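Local coordinates for protein putative dehydratase (Mesorhizobium loti, PDB 2POZ) that is of unknown function but belongs to the enolase superfamily, in the mandelate racemase-like group, and may act as a lyase, possibly a dehydratase, at residues I39-G44 / H307-S312; Y127-Y132 / A155-P160. One frame throughout, in Å; residues are numbered along the deposited sequence.

Overall arrangement
The chain starts with strands of the N-terminal domain. After strand 33-37 it enters the loop 39-44, which leads into helix 45-59. This loop is met much later in the chain: contact 1 closes when 307-312, the loop after strand 303-304, comes against it. Contact 1 thus ties the N-terminal domain to the barrel domain. Contact 2 falls wholly within that long loop of 262 residues. It closes a short one of its own, from strand 123-128 through two helices to strand 155-158, and joins neighbouring barrel strands. The two contacts do not cross. The centres of contact 1 and contact 2 lie about 16 Å apart. The nearest atoms of contact 1 and contact 2 are about 5 Å apart, without touching.

Contact 1: I39-G44 / H307-S312; sequences IAYGVG and HVCGSS
The CD2-CE2 edge of the Tyr41 ring lies against Cys309. Tyr41 CG sits between the backbone N and the carbonyl carbon (chi1 54°), and the ring reaches toward the 307-312 loop. The Cys309 carbonyl O lies at the ring edge, in its plane, 3.7 Å from Tyr41 CE2. Tyr41 CE2 also packs on Cys309 CB at 3.8 Å. Cys309 SG is anti to its own backbone N (chi1 -177°). It stands obliquely to the Tyr41 ring, 4.8 Å from the centroid, as a sulfur-aromatic contact. Ala40 CB rests on the same Cys309 O at 3.6 Å and touches Gly310 CA. Tyr41 and His307 meet tip to tip, their rings rim to rim with planes at 76°. Both polar groups bond outside the two loops: Tyr41 OH to Glu257 and His307 ND1 to Asp280. The latter pair resembles the His-Asp dyad of mandelate racemase relatives. Phe80 of the second subunit meets the Tyr41 ring edge-to-face. The contact is consistent with the capping-domain loops of the enolase superfamily, which close over the end of the barrel. The loops meet through carbon, sulfur and a carbonyl oxygen, while the bond to Glu257 ties Tyr41 to the barrel domain by polar chemistry as well.

Contact 2: Y127-Y132 / A155-P160; sequences YANGWY and ALKFYP
Two neighbouring parallel strands of the barrel meet here, with Ala128 bridged to Leu156. Ala128 N donates to Ala155 O at 3.0 Å. Lys157 N donates to Ala128 O at 2.9 Å, nearly straight at 176°. Beside this single bridge Lys157 slants across Tyr127, its CB near ring atom CE1. A bend at chi3 (87°) places CE close to Asn129 ND2. Lys157 NZ gives a hydrogen bond to Tyr127 OH at 3.1 Å and salt bridges to Glu231 and Glu332. Glu332 also accepts from Asn129 ND2, so the buried ammonium and the amide share a carboxylate. The strands form a beta-alpha-beta unit of the barrel, linked by helices 138-144 and 146-150. Past the first strand, Trp131 folds back over the second. Its NE1 makes weak hydrogen bonds to Lys157 O (3.0 Å) and Ala128 O. Tyr132 CD2 lies over the centre of one Trp131 face and Leu156 CD2 over the opposite face, nearer the rim. Phe158 CB sits 3.5 Å above the Tyr132 ring, a CH-pi contact. Asn129 OD1 accepts from Tyr132 OH at 2.9 Å, in its carbonyl plane, and from Gly130 N at 2.7 Å. An alanine at Tyr132 takes the ring from over Phe158 CB and from one face of Trp131, and would probably open a gap there and leave Asn129 OD1 with one donor fewer.

Contact 1: I39-G44 / H307-S312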
loop_
_atom_site.group_PDB
_atom_site.type_symbol
_atom_site.label_atom_id
_atom_site.label_comp_id
_atom_site.label_asym_id
_atom_site.label_seq_id
_atom_site.Cartn_x
_atom_site.Cartn_y
_atom_site.Cartn_z
ATOM N N ILE A 39 -29.512 14.690 -19.113
ATOM C CA ILE A 39 -30.507 13.908 -18.382
ATOM C C ILE A 39 -31.756 13.703 -19.258
ATOM O O ILE A 39 -32.875 13.988 -18.842
ATOM C CB ILE A 39 -30.915 14.606 -17.067
ATOM C CG1 ILE A 39 -29.666 15.091 -16.309
ATOM C CG2 ILE A 39 -31.719 13.639 -16.196
ATOM C CD1 ILE A 39 -28.771 13.978 -15.749
ATOM N N ALA A 40 -31.548 13.202 -20.471
ATOM C CA ALA A 40 -32.638 12.961 -21.417
ATOM C C ALA A 40 -33.341 11.622 -21.166
ATOM O O ALA A 40 -34.386 11.340 -21.750
ATOM C CB ALA A 40 -32.098 13.004 -22.843
ATOM N N TYR A 41 -32.766 10.800 -20.296
ATOM C CA TYR A 41 -33.356 9.502 -19.977
ATOM C C TYR A 41 -33.212 9.232 -18.488
ATOM O O TYR A 41 -32.594 10.012 -17.761
ATOM C CB TYR A 41 -32.680 8.395 -20.795
ATOM C CG TYR A 41 -31.181 8.387 -20.653
ATOM C CD1 TYR A 41 -30.557 7.603 -19.684
ATOM C CD2 TYR A 41 -30.387 9.226 -21.436
ATOM C CE1 TYR A 41 -29.176 7.658 -19.490
ATOM C CE2 TYR A 41 -29.009 9.292 -21.252
ATOM C CZ TYR A 41 -28.413 8.505 -20.276
ATOM O OH TYR A 41 -27.064 8.565 -20.082
ATOM N N GLY A 42 -33.786 8.127 -18.033
ATOM C CA GLY A 42 -33.726 7.819 -16.620
ATOM C C GLY A 42 -34.722 8.707 -15.899
ATOM O O GLY A 42 -35.560 9.349 -16.533
ATOM N N VAL A 43 -34.629 8.762 -14.579
ATOM C CA VAL A 43 -35.549 9.570 -13.794
ATOM C C VAL A 43 -34.889 10.826 -13.227
ATOM O O VAL A 43 -33.973 10.738 -12.407
ATOM C CB VAL A 43 -36.137 8.732 -12.641
ATOM C CG1 VAL A 43 -37.144 9.553 -11.849
ATOM C CG2 VAL A 43 -36.793 7.483 -13.207
ATOM N N GLY A 44 -35.359 11.993 -13.664
ATOM C CA GLY A 44 -34.795 13.249 -13.185
ATOM C C GLY A 44 -34.789 14.388 -14.204
ATOM O O GLY A 44 -34.119 15.404 -14.010
ATOM N N HIS A 307 -19.854 9.539 -24.140
ATOM C CA HIS A 307 -21.213 9.040 -24.116
ATOM C C HIS A 307 -22.122 10.188 -24.528
ATOM O O HIS A 307 -21.952 11.328 -24.079
ATOM C CB HIS A 307 -21.599 8.562 -22.717
ATOM C CG HIS A 307 -23.042 8.192 -22.597
ATOM N ND1 HIS A 307 -23.976 9.022 -22.016
ATOM C CD2 HIS A 307 -23.722 7.105 -23.032
ATOM C CE1 HIS A 307 -25.169 8.462 -22.098
ATOM N NE2 HIS A 307 -25.043 7.299 -22.710
ATOM N N VAL A 308 -23.079 9.892 -25.394
ATOM C CA VAL A 308 -24.015 10.910 -25.844
ATOM C C VAL A 308 -25.365 10.295 -26.171
ATOM O O VAL A 308 -25.458 9.376 -26.984
ATOM C CB VAL A 308 -23.499 11.646 -27.099
ATOM C CG1 VAL A 308 -22.263 12.438 -26.759
ATOM C CG2 VAL A 308 -23.172 10.658 -28.183
ATOM N N CYS A 309 -26.401 10.798 -25.513
ATOM C CA CYS A 309 -27.762 10.336 -25.751
ATOM C C CYS A 309 -28.756 11.428 -25.371
ATOM O O CYS A 309 -29.161 11.544 -24.216
ATOM C CB CYS A 309 -28.070 9.068 -24.955
ATOM S SG CYS A 309 -29.724 8.410 -25.308
ATOM N N GLY A 310 -29.136 12.227 -26.361
ATOM C CA GLY A 310 -30.081 13.307 -26.143
ATOM C C GLY A 310 -30.602 13.762 -27.491
ATOM O O GLY A 310 -30.881 12.940 -28.355
ATOM N N SER A 311 -30.735 15.065 -27.680
ATOM C CA SER A 311 -31.222 15.580 -28.951
ATOM C C SER A 311 -30.029 15.835 -29.879
ATOM O O SER A 311 -28.873 15.599 -29.506
ATOM C CB SER A 311 -31.978 16.889 -28.726
ATOM O OG SER A 311 -31.063 17.938 -28.447
ATOM N N SER A 312 -30.312 16.312 -31.085
ATOM C CA SER A 312 -29.266 16.628 -32.057
ATOM C C SER A 312 -28.291 17.673 -31.504
ATOM O O SER A 312 -27.132 17.736 -31.924
ATOM C CB SER A 312 -29.887 17.178 -33.344
ATOM O OG SER A 312 -30.724 16.226 -33.969
#

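Contact 2: Y127-Y132 / A155-P160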
loop_
_atom_site.group_PDB
_atom_site.type_symbol
_atom_site.label_atom_id
_atom_site.label_comp_id
_atom_site.label_asym_id
_atom_site.label_seq_id
_atom_site.Cartn_x
_atom_site.Cartn_y
_atom_site.Cartn_z
ATOM N N TYR A 127 -20.259 3.959 -33.201
ATOM C CA TYR A 127 -20.835 2.642 -33.010
ATOM C C TYR A 127 -22.315 2.921 -32.783
ATOM O O TYR A 127 -22.687 4.032 -32.406
ATOM C CB TYR A 127 -20.202 1.909 -31.815
ATOM C CG TYR A 127 -20.408 2.524 -30.449
ATOM C CD1 TYR A 127 -21.610 2.366 -29.759
ATOM C CD2 TYR A 127 -19.376 3.225 -29.818
ATOM C CE1 TYR A 127 -21.778 2.887 -28.468
ATOM C CE2 TYR A 127 -19.532 3.751 -28.532
ATOM C CZ TYR A 127 -20.733 3.578 -27.865
ATOM O OH TYR A 127 -20.893 4.110 -26.603
ATOM N N ALA A 128 -23.163 1.935 -33.032
ATOM C CA ALA A 128 -24.592 2.128 -32.845
ATOM C C ALA A 128 -25.112 1.553 -31.522
ATOM O O ALA A 128 -24.688 0.487 -31.079
ATOM C CB ALA A 128 -25.360 1.506 -34.030
ATOM N N ASN A 129 -26.026 2.286 -30.897
ATOM C CA ASN A 129 -26.654 1.857 -29.654
ATOM C C ASN A 129 -28.154 2.069 -29.875
ATOM O O ASN A 129 -28.556 2.642 -30.897
ATOM C CB ASN A 129 -26.176 2.717 -28.477
ATOM C CG ASN A 129 -26.403 2.052 -27.129
ATOM O OD1 ASN A 129 -27.156 1.085 -27.015
ATOM N ND2 ASN A 129 -25.754 2.581 -26.091
ATOM N N GLY A 130 -28.971 1.611 -28.931
ATOM C CA GLY A 130 -30.413 1.786 -29.029
ATOM C C GLY A 130 -31.129 1.028 -30.138
ATOM O O GLY A 130 -32.275 1.344 -30.467
ATOM N N TRP A 131 -30.477 0.021 -30.704
ATOM C CA TRP A 131 -31.070 -0.754 -31.797
ATOM C C TRP A 131 -31.754 -2.040 -31.331
ATOM O O TRP A 131 -32.239 -2.812 -32.155
ATOM C CB TRP A 131 -29.985 -1.117 -32.815
ATOM C CG TRP A 131 -28.734 -1.693 -32.175
ATOM C CD1 TRP A 131 -27.667 -0.992 -31.684
ATOM C CD2 TRP A 131 -28.459 -3.075 -31.908
ATOM N NE1 TRP A 131 -26.748 -1.850 -31.128
ATOM C CE2 TRP A 131 -27.208 -3.133 -31.249
ATOM C CE3 TRP A 131 -29.148 -4.272 -32.158
ATOM C CZ2 TRP A 131 -26.632 -4.340 -30.834
ATOM C CZ3 TRP A 131 -28.573 -5.472 -31.745
ATOM C CH2 TRP A 131 -27.328 -5.494 -31.090
ATOM N N TYR A 132 -31.807 -2.260 -30.017
ATOM C CA TYR A 132 -32.396 -3.480 -29.451
ATOM C C TYR A 132 -33.472 -3.172 -28.405
ATOM O O TYR A 132 -33.700 -3.954 -27.482
ATOM C CB TYR A 132 -31.276 -4.306 -28.810
ATOM C CG TYR A 132 -30.446 -3.489 -27.848
ATOM C CD1 TYR A 132 -30.764 -3.438 -26.491
ATOM C CD2 TYR A 132 -29.404 -2.681 -28.315
ATOM C CE1 TYR A 132 -30.069 -2.594 -25.619
ATOM C CE2 TYR A 132 -28.708 -1.834 -27.454
ATOM C CZ TYR A 132 -29.046 -1.793 -26.109
ATOM O OH TYR A 132 -28.383 -0.939 -25.255
ATOM N N ALA A 155 -19.577 -1.275 -35.707
ATOM C CA ALA A 155 -19.510 -1.547 -34.281
ATOM C C ALA A 155 -20.875 -1.338 -33.634
ATOM O O ALA A 155 -21.606 -0.401 -33.968
ATOM C CB ALA A 155 -18.465 -0.641 -33.635
ATOM N N LEU A 156 -21.209 -2.219 -32.701
ATOM C CA LEU A 156 -22.494 -2.165 -32.017
ATOM C C LEU A 156 -22.349 -2.337 -30.509
ATOM O O LEU A 156 -21.565 -3.170 -30.046
ATOM C CB LEU A 156 -23.405 -3.290 -32.534
ATOM C CG LEU A 156 -23.651 -3.445 -34.035
ATOM C CD1 LEU A 156 -24.340 -4.785 -34.283
ATOM C CD2 LEU A 156 -24.499 -2.293 -34.561
ATOM N N LYS A 157 -23.101 -1.550 -29.747
ATOM C CA LYS A 157 -23.091 -1.684 -28.293
ATOM C C LYS A 157 -24.484 -2.104 -27.852
ATOM O O LYS A 157 -25.481 -1.646 -28.414
ATOM C CB LYS A 157 -22.727 -0.369 -27.587
ATOM C CG LYS A 157 -22.564 -0.573 -26.071
ATOM C CD LYS A 157 -21.991 0.643 -25.341
ATOM C CE LYS A 157 -23.071 1.619 -24.914
ATOM N NZ LYS A 157 -22.463 2.824 -24.256
ATOM N N PHE A 158 -24.560 -2.972 -26.847
ATOM C CA PHE A 158 -25.858 -3.413 -26.351
ATOM C C PHE A 158 -25.808 -3.890 -24.905
ATOM O O PHE A 158 -24.761 -4.290 -24.401
ATOM C CB PHE A 158 -26.433 -4.512 -27.262
ATOM C CG PHE A 158 -25.574 -5.743 -27.358
ATOM C CD1 PHE A 158 -25.963 -6.926 -26.743
ATOM C CD2 PHE A 158 -24.379 -5.722 -28.076
ATOM C CE1 PHE A 158 -25.176 -8.079 -26.838
ATOM C CE2 PHE A 158 -23.585 -6.866 -28.176
ATOM C CZ PHE A 158 -23.987 -8.049 -27.556
ATOM N N TYR A 159 -26.963 -3.819 -24.251
ATOM C CA TYR A 159 -27.141 -4.226 -22.858
ATOM C C TYR A 159 -27.833 -5.588 -22.926
ATOM O O TYR A 159 -28.990 -5.680 -23.326
ATOM C CB TYR A 159 -28.030 -3.189 -22.156
ATOM C CG TYR A 159 -28.389 -3.501 -20.723
ATOM C CD1 TYR A 159 -27.420 -3.486 -19.713
ATOM C CD2 TYR A 159 -29.709 -3.790 -20.367
ATOM C CE1 TYR A 159 -27.756 -3.746 -18.383
ATOM C CE2 TYR A 159 -30.060 -4.052 -19.040
ATOM C CZ TYR A 159 -29.076 -4.025 -18.054
ATOM O OH TYR A 159 -29.427 -4.250 -16.746
ATOM N N PRO A 160 -27.134 -6.665 -22.535
ATOM C CA PRO A 160 -27.720 -8.007 -22.587
ATOM C C PRO A 160 -28.390 -8.517 -21.320
ATOM O O PRO A 160 -28.839 -9.666 -21.278
ATOM C CB PRO A 160 -26.523 -8.865 -22.949
ATOM C CG PRO A 160 -25.453 -8.259 -22.067
ATOM C CD PRO A 160 -25.688 -6.743 -22.243
#